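Local coordinates for bumblebee peptidoglycan recognition protein SA (PDB 5XZ4) that binds bacterial peptidoglycan, preferring the Dap type to the Lys type, and probably serves as a recognition receptor in bumblebee innate immunity, at residues 13-18 and 45-50; 114-119 and 160-165. All blocks are in the same frame, centred on the assembly; numbering follows the deposited sequence.

Contact 1 (13-18 and 45-50)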
ATOM      1  N   ARG A  13     -12.647   3.678   1.208  1.00  9.59           N
ATOM      2  CA  ARG A  13     -12.452   4.425  -0.061  1.00  9.69           C
ATOM      3  C   ARG A  13     -13.436   5.604  -0.215  1.00 10.13           C
ATOM      4  O   ARG A  13     -13.025   6.737  -0.584  1.00  9.56           O
ATOM      5  CB  ARG A  13     -12.524   3.482  -1.245  1.00  9.66           C
ATOM      6  CG  ARG A  13     -12.083   4.098  -2.571  1.00  8.39           C
ATOM      7  CD  ARG A  13     -12.262   3.103  -3.729  1.00  9.15           C
ATOM      8  NE  ARG A  13     -11.867   3.714  -5.016  1.00  9.40           N
ATOM      9  CZ  ARG A  13     -12.603   4.608  -5.684  1.00  9.00           C
ATOM     10  NH1 ARG A  13     -12.123   5.133  -6.812  1.00  9.84           N
ATOM     11  NH2 ARG A  13     -13.806   4.953  -5.225  1.00  9.83           N
ATOM     12  N   SER A  14     -14.709   5.391   0.105  1.00 10.41           N
ATOM     13  CA  SER A  14     -15.737   6.436  -0.085  1.00 11.88           C
ATOM     14  C   SER A  14     -15.587   7.579   0.926  1.00 11.21           C
ATOM     15  O   SER A  14     -16.220   8.627   0.790  1.00 12.39           O
ATOM     16  CB  SER A  14     -17.140   5.836  -0.027  1.00 15.03           C
ATOM     17  OG  SER A  14     -17.430   5.324   1.271  1.00 20.95           O
ATOM     18  N   GLU A  15     -14.754   7.390   1.941  1.00 10.79           N
ATOM     19  CA  GLU A  15     -14.496   8.448   2.909  1.00 11.06           C
ATOM     20  C   GLU A  15     -13.477   9.471   2.404  1.00 10.87           C
ATOM     21  O   GLU A  15     -13.371  10.572   2.962  1.00 11.54           O
ATOM     22  CB  GLU A  15     -14.024   7.870   4.244  1.00 12.23           C
ATOM     23  CG  GLU A  15     -14.923   6.793   4.867  1.00 15.07           C
ATOM     24  CD  GLU A  15     -14.462   6.372   6.251  1.00 18.33           C
ATOM     25  OE1 GLU A  15     -14.313   5.151   6.484  1.00 19.85           O
ATOM     26  OE2 GLU A  15     -14.246   7.255   7.104  1.00 20.59           O
ATOM     27  N   TRP A  16     -12.705   9.112   1.365  1.00  9.37           N
ATOM     28  CA  TRP A  16     -11.718  10.048   0.803  1.00  8.87           C
ATOM     29  C   TRP A  16     -11.938  10.469  -0.648  1.00  8.51           C
ATOM     30  O   TRP A  16     -11.277  11.398  -1.097  1.00  8.65           O
ATOM     31  CB  TRP A  16     -10.254   9.590   1.055  1.00  8.84           C
ATOM     32  CG  TRP A  16      -9.863   8.263   0.458  1.00  8.17           C
ATOM     33  CD1 TRP A  16      -9.791   7.046   1.117  1.00  8.21           C
ATOM     34  CD2 TRP A  16      -9.431   8.015  -0.890  1.00  8.04           C
ATOM     35  NE1 TRP A  16      -9.344   6.076   0.256  1.00  8.44           N
ATOM     36  CE2 TRP A  16      -9.124   6.627  -0.985  1.00  7.93           C
ATOM     37  CE3 TRP A  16      -9.258   8.825  -2.039  1.00  8.45           C
ATOM     38  CZ2 TRP A  16      -8.690   6.030  -2.179  1.00  8.67           C
ATOM     39  CZ3 TRP A  16      -8.803   8.233  -3.234  1.00  8.75           C
ATOM     40  CH2 TRP A  16      -8.541   6.833  -3.297  1.00  8.48           C
ATOM     41  N   THR A  17     -12.850   9.809  -1.352  1.00  7.84           N
ATOM     42  CA  THR A  17     -13.201  10.191  -2.736  1.00  8.13           C
ATOM     43  C   THR A  17     -14.669   9.981  -3.030  1.00  9.13           C
ATOM     44  O   THR A  17     -15.312   9.068  -2.458  1.00  9.71           O
ATOM     45  CB  THR A  17     -12.328   9.468  -3.802  1.00  8.14           C
ATOM     46  OG1 THR A  17     -12.633   9.964  -5.110  1.00  8.68           O
ATOM     47  CG2 THR A  17     -12.581   7.968  -3.816  1.00  8.99           C
ATOM     48  N   ASP A  18     -15.191  10.819  -3.925  1.00  9.28           N
ATOM     49  CA  ASP A  18     -16.537  10.662  -4.484  1.00  9.47           C
ATOM     50  C   ASP A  18     -16.589  10.010  -5.857  1.00  9.45           C
ATOM     51  O   ASP A  18     -17.680   9.832  -6.408  1.00 10.87           O
ATOM     52  CB  ASP A  18     -17.274  12.014  -4.519  1.00 10.53           C
ATOM     53  CG  ASP A  18     -17.495  12.576  -3.126  1.00 11.56           C
ATOM     54  OD1 ASP A  18     -17.342  11.874  -2.090  1.00 13.17           O
ATOM     55  OD2 ASP A  18     -17.781  13.777  -3.022  1.00 11.63           O
ATOM     56  N   ASN A  45       0.507  15.088   6.730  1.00 14.46           N
ATOM     57  CA  ASN A  45       0.628  14.998   8.202  1.00 15.41           C
ATOM     58  C   ASN A  45      -0.681  15.136   8.986  1.00 15.81           C
ATOM     59  O   ASN A  45      -0.676  15.088  10.218  1.00 18.62           O
ATOM     60  CB  ASN A  45       1.730  15.950   8.694  1.00 19.64           C
ATOM     61  CG  ASN A  45       3.121  15.461   8.298  1.00 22.15           C
ATOM     62  OD1 ASN A  45       3.659  14.536   8.905  1.00 28.11           O
ATOM     63  ND2 ASN A  45       3.696  16.065   7.259  1.00 27.13           N
ATOM     64  N   THR A  46      -1.798  15.300   8.280  1.00 14.56           N
ATOM     65  CA  THR A  46      -3.128  15.408   8.912  1.00 14.72           C
ATOM     66  C   THR A  46      -4.100  14.626   8.029  1.00 13.26           C
ATOM     67  O   THR A  46      -3.845  14.409   6.835  1.00 13.54           O
ATOM     68  CB  THR A  46      -3.659  16.867   9.015  1.00 15.66           C
ATOM     69  OG1 THR A  46      -3.888  17.368   7.692  1.00 16.01           O
ATOM     70  CG2 THR A  46      -2.695  17.788   9.779  1.00 18.62           C
ATOM     71  N   ARG A  47      -5.255  14.298   8.583  1.00 14.31           N
ATOM     72  CA  ARG A  47      -6.265  13.579   7.847  1.00 13.96           C
ATOM     73  C   ARG A  47      -6.703  14.359   6.589  1.00 13.38           C
ATOM     74  O   ARG A  47      -6.794  13.787   5.508  1.00 12.77           O
ATOM     75  CB  ARG A  47      -7.429  13.274   8.776  1.00 17.45           C
ATOM     76  CG  ARG A  47      -8.415  12.280   8.240  1.00 18.52           C
ATOM     77  CD  ARG A  47      -9.283  11.819   9.403  1.00 21.94           C
ATOM     78  NE  ARG A  47     -10.395  11.070   8.873  1.00 22.00           N
ATOM     79  CZ  ARG A  47     -10.696   9.823   9.194  1.00 18.64           C
ATOM     80  NH1 ARG A  47      -9.967   9.130  10.081  1.00 21.81           N
ATOM     81  NH2 ARG A  47     -11.729   9.272   8.598  1.00 19.98           N
ATOM     82  N   SER A  48      -6.939  15.658   6.718  1.00 14.06           N
ATOM     83  CA  SER A  48      -7.305  16.461   5.552  1.00 14.02           C
ATOM     84  C   SER A  48      -6.230  16.437   4.431  1.00 13.20           C
ATOM     85  O   SER A  48      -6.554  16.276   3.243  1.00 13.36           O
ATOM     86  CB  SER A  48      -7.651  17.882   5.989  1.00 16.40           C
ATOM     87  OG  SER A  48      -8.176  18.583   4.892  1.00 22.11           O
ATOM     88  N   GLU A  49      -4.960  16.530   4.822  1.00 12.90           N
ATOM     89  CA  GLU A  49      -3.843  16.491   3.868  1.00 12.63           C
ATOM     90  C   GLU A  49      -3.746  15.116   3.195  1.00 12.27           C
ATOM     91  O   GLU A  49      -3.491  15.018   1.990  1.00 11.28           O
ATOM     92  CB  GLU A  49      -2.522  16.775   4.569  1.00 16.54           C
ATOM     93  CG  GLU A  49      -1.787  18.028   4.135  1.00 25.22           C
ATOM     94  CD  GLU A  49      -0.774  18.446   5.189  1.00 28.32           C
ATOM     95  OE1 GLU A  49       0.139  17.656   5.464  1.00 24.92           O
ATOM     96  OE2 GLU A  49      -0.891  19.561   5.751  1.00 31.34           O
ATOM     97  N   CYS A  50      -3.876  14.050   3.985  1.00 10.87           N
ATOM     98  CA  CYS A  50      -3.739  12.704   3.431  1.00 10.51           C
ATOM     99  C   CYS A  50      -4.913  12.323   2.534  1.00  8.92           C
ATOM    100  O   CYS A  50      -4.719  11.686   1.490  1.00  8.78           O
ATOM    101  CB  CYS A  50      -3.543  11.723   4.561  1.00 11.22           C
ATOM    102  SG  CYS A  50      -1.956  11.926   5.441  1.00 12.38           S
TER
HETATM  103  O   HOH W   1     -13.001   6.968   9.398  1.00 19.98           O
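Glu15 and Arg47 meet at the surface through their charged ends. The salt bridge runs from Glu15 OE2 to Arg47 NH2 over 3.6 Å, a long one. OE2 lies at the edge of the guanidinium, in its plane. The carboxylate itself is turned 40° from that plane. Arg47 has CG anti to the backbone N (chi1 -167°) and stays extended as far as NE, which carries the guanidinium from its helix across to Glu15.

One water adds a second path. It donates to Glu15 OE2 at 2.6 Å and accepts from Arg47 NH2 at 2.8 Å, also in the guanidinium plane. The other carboxylate oxygen, OE1, accepts from the backbone N of Gly12, which helps fix the rotation of the group.

The contact links the short helix 13-16 to the start of helix 47-64 in a fold of the N-acetylmuramoyl-L-alanine amidase family, with a central mixed sheet. Trp16 and Thr17 pack on helix 47-64 further along, at Arg58.

One capping bond and one further side-chain bond hold the start of that helix. Thr46 is its N-cap: Thr46 OG1 accepts from Glu49 N at 3.2 Å. Separately, Glu49 OE1 accepts from the backbone N of Asn45 at 2.9 Å, from above the carboxylate plane. The disulfide between Cys50 and Cys44 ties the first turn of the helix to the loop before it.

Contact 2 (114-119 and 160-165)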
ATOM      1  N   LYS A 114      15.014   9.954   2.909  1.00 23.24           N
ATOM      2  CA  LYS A 114      14.514  10.070   4.284  1.00 23.04           C
ATOM      3  C   LYS A 114      13.713   8.854   4.737  1.00 19.89           C
ATOM      4  O   LYS A 114      13.095   8.146   3.924  1.00 17.83           O
ATOM      5  CB  LYS A 114      13.716  11.359   4.512  1.00 26.20           C
ATOM      6  CG  LYS A 114      12.600  11.644   3.524  1.00 27.11           C
ATOM      7  CD  LYS A 114      12.143  13.103   3.610  1.00 30.18           C
ATOM      8  CE  LYS A 114      13.079  14.061   2.896  1.00 31.18           C
ATOM      9  NZ  LYS A 114      12.736  15.495   3.113  1.00 37.02           N
ATOM     10  N   ALA A 115      13.738   8.625   6.046  1.00 19.62           N
ATOM     11  CA  ALA A 115      13.003   7.528   6.678  1.00 18.60           C
ATOM     12  C   ALA A 115      11.515   7.829   6.789  1.00 15.43           C
ATOM     13  O   ALA A 115      11.114   8.984   6.951  1.00 17.02           O
ATOM     14  CB  ALA A 115      13.568   7.239   8.059  1.00 21.70           C
ATOM     15  N   ALA A 116      10.692   6.784   6.699  1.00 13.33           N
ATOM     16  CA  ALA A 116       9.282   6.900   7.061  1.00 12.54           C
ATOM     17  C   ALA A 116       9.146   7.014   8.592  1.00 11.52           C
ATOM     18  O   ALA A 116       9.942   6.429   9.339  1.00 12.47           O
ATOM     19  CB  ALA A 116       8.518   5.712   6.523  1.00 13.01           C
ATOM     20  N   SER A 117       8.161   7.784   9.054  1.00 11.37           N
ATOM     21  CA  SER A 117       8.006   8.022  10.491  1.00 11.80           C
ATOM     22  C   SER A 117       7.568   6.737  11.203  1.00 11.13           C
ATOM     23  O   SER A 117       6.987   5.827  10.586  1.00 10.20           O
ATOM     24  CB  SER A 117       6.989   9.120  10.772  1.00 11.57           C
ATOM     25  OG  SER A 117       5.711   8.702  10.366  1.00 11.90           O
ATOM     26  N   ASP A 118       7.789   6.709  12.516  1.00 11.29           N
ATOM     27  CA  ASP A 118       7.328   5.579  13.324  1.00 11.77           C
ATOM     28  C   ASP A 118       5.820   5.326  13.215  1.00 11.63           C
ATOM     29  O   ASP A 118       5.380   4.168  13.119  1.00 10.67           O
ATOM     30  CB  ASP A 118       7.699   5.776  14.787  1.00 13.05           C
ATOM     31  CG  ASP A 118       9.198   5.716  15.043  1.00 14.20           C
ATOM     32  OD1 ASP A 118       9.944   5.052  14.291  1.00 16.57           O
ATOM     33  OD2 ASP A 118       9.623   6.361  16.022  1.00 16.78           O
ATOM     34  N   LYS A 119       5.004   6.384  13.219  1.00 11.85           N
ATOM     35  CA  LYS A 119       3.561   6.181  13.137  1.00 12.69           C
ATOM     36  C   LYS A 119       3.142   5.549  11.805  1.00 10.99           C
ATOM     37  O   LYS A 119       2.183   4.787  11.773  1.00 10.96           O
ATOM     38  CB  LYS A 119       2.741   7.422  13.499  1.00 15.12           C
ATOM     39  CG  LYS A 119       2.843   8.524  12.485  1.00 16.59           C
ATOM     40  CD  LYS A 119       2.546   9.909  13.048  1.00 22.39           C
ATOM     41  CE  LYS A 119       1.428   9.986  14.076  1.00 25.48           C
ATOM     42  NZ  LYS A 119       0.987  11.364  14.320  1.00 19.12           N
ATOM     43  N   GLN A 160      13.092   0.749   2.415  1.00 14.43           N
ATOM     44  CA  GLN A 160      13.526  -0.632   2.173  1.00 15.27           C
ATOM     45  C   GLN A 160      14.333  -1.193   3.356  1.00 15.89           C
ATOM     46  O   GLN A 160      14.100  -2.327   3.785  1.00 15.97           O
ATOM     47  CB  GLN A 160      14.287  -0.740   0.855  1.00 14.82           C
ATOM     48  CG  GLN A 160      14.777  -2.155   0.531  1.00 15.09           C
ATOM     49  CD  GLN A 160      13.656  -3.101   0.122  1.00 15.61           C
ATOM     50  OE1 GLN A 160      12.557  -2.675  -0.205  1.00 16.56           O
ATOM     51  NE2 GLN A 160      13.936  -4.394   0.122  1.00 16.47           N
ATOM     52  N   LYS A 161      15.261  -0.396   3.889  1.00 16.59           N
ATOM     53  CA  LYS A 161      16.010  -0.781   5.096  1.00 16.85           C
ATOM     54  C   LYS A 161      15.075  -0.955   6.304  1.00 14.68           C
ATOM     55  O   LYS A 161      15.198  -1.924   7.056  1.00 16.58           O
ATOM     56  CB  LYS A 161      17.136   0.228   5.398  1.00 20.48           C
ATOM     57  CG  LYS A 161      18.290   0.173   4.405  1.00 26.57           C
ATOM     58  CD  LYS A 161      19.429   1.133   4.733  1.00 30.03           C
ATOM     59  CE  LYS A 161      20.607   0.970   3.772  1.00 32.85           C
ATOM     60  NZ  LYS A 161      20.316   1.458   2.389  1.00 35.90           N
ATOM     61  N   GLN A 162      14.109  -0.045   6.473  1.00 13.93           N
ATOM     62  CA  GLN A 162      13.222  -0.080   7.629  1.00 13.61           C
ATOM     63  C   GLN A 162      12.346  -1.352   7.693  1.00 13.11           C
ATOM     64  O   GLN A 162      12.140  -1.914   8.760  1.00 13.62           O
ATOM     65  CB  GLN A 162      12.341   1.186   7.671  1.00 14.21           C
ATOM     66  CG  GLN A 162      13.118   2.482   7.936  1.00 15.80           C
ATOM     67  CD  GLN A 162      12.228   3.718   7.800  1.00 16.19           C
ATOM     68  OE1 GLN A 162      11.887   4.135   6.696  1.00 17.05           O
ATOM     69  NE2 GLN A 162      11.870   4.302   8.923  1.00 18.13           N
ATOM     70  N   ILE A 163      11.820  -1.806   6.556  1.00 12.51           N
ATOM     71  CA  ILE A 163      10.957  -2.992   6.562  1.00 11.86           C
ATOM     72  C   ILE A 163      11.696  -4.304   6.891  1.00 12.14           C
ATOM     73  O   ILE A 163      11.046  -5.279   7.281  1.00 11.58           O
ATOM     74  CB  ILE A 163      10.102  -3.147   5.278  1.00 11.21           C
ATOM     75  CG1 ILE A 163      10.968  -3.437   4.048  1.00 12.03           C
ATOM     76  CG2 ILE A 163       9.211  -1.926   5.069  1.00 12.01           C
ATOM     77  CD1 ILE A 163      10.171  -3.724   2.789  1.00 13.47           C
ATOM     78  N   LYS A 164      13.029  -4.318   6.772  1.00 12.60           N
ATOM     79  CA  LYS A 164      13.837  -5.487   7.162  1.00 12.78           C
ATOM     80  C   LYS A 164      13.748  -5.814   8.670  1.00 12.49           C
ATOM     81  O   LYS A 164      14.128  -6.919   9.088  1.00 14.63           O
ATOM     82  CB  LYS A 164      15.299  -5.335   6.702  1.00 13.50           C
ATOM     83  CG  LYS A 164      15.437  -5.186   5.194  1.00 15.28           C
ATOM     84  CD  LYS A 164      16.883  -5.057   4.755  1.00 18.33           C
ATOM     85  CE  LYS A 164      16.937  -4.918   3.245  1.00 21.66           C
ATOM     86  NZ  LYS A 164      18.322  -4.941   2.713  1.00 26.99           N
ATOM     87  N   ASN A 165      13.228  -4.863   9.472  1.00 12.73           N
ATOM     88  CA  ASN A 165      13.036  -5.054  10.910  1.00 13.57           C
ATOM     89  C   ASN A 165      11.794  -5.917  11.243  1.00 12.46           C
ATOM     90  O   ASN A 165      11.580  -6.289  12.395  1.00 14.73           O
ATOM     91  CB  ASN A 165      12.941  -3.691  11.622  1.00 14.66           C
ATOM     92  CG  ASN A 165      14.224  -2.874  11.529  1.00 15.62           C
ATOM     93  OD1 ASN A 165      15.319  -3.409  11.614  1.00 19.32           O
ATOM     94  ND2 ASN A 165      14.083  -1.571  11.370  1.00 17.51           N
TER
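Gln162 reaches from helix 157-163 to the backbone of Ala116 and makes two hydrogen bonds there. Before it in the chain, Gln160 turns elsewhere, and its NE2 bonds to Gln148 OE1. At Gln162, chi1 of -67° sets CG anti to the carbonyl carbon, and the extended chain beyond it carries the amide to the loop 114-117.

Gln162 OE1 accepts from Ala116 N at 2.9 Å. The N-H comes in on a lone pair, in the carbonyl plane, with an angle of 152° at the hydrogen. Gln162 NE2 donates to Ala116 O, also at 2.9 Å and straighter, at 162°. That oxygen lies close to the plane of the amide, which is met on both its polar atoms by one residue. Ala115 CB sits 3.5 Å from Gln162 NE2, and Ala116 CB is 3.7 Å from Gln162 OE1.

Next in the chain, Ile163 is turned elsewhere, and its side chain touches Trp169. On the other side, Ser117 is the N-cap of helix 118-134, directly after the gripped residue.

The paired bonds satisfy both backbone polar groups of Ala116 much as a strand neighbour would. They also fix the rotation of the glutamine amide, since a flipped amide would set donor against donor and acceptor against acceptor.

The chain enters contact 1 early, at 13-18, passes through strand 31-38 of the sheet, and closes the first loop at 45-50. Contact 2 opens only at 114-119, after the strands 74-76, 82-84 and 102-107. Its loop runs through helix 118-134 and the edge strand 141-145, and closes at 160-165 near the C terminus. The two loops are in series; they neither nest nor cross. Contact 1 joins the N-terminal region to helix 47-64. Contact 2 joins the lead-in to helix 118-134 to helix 157-163. Their centres lie 23 Å apart, and their nearest atoms are about 6 Å apart without touching.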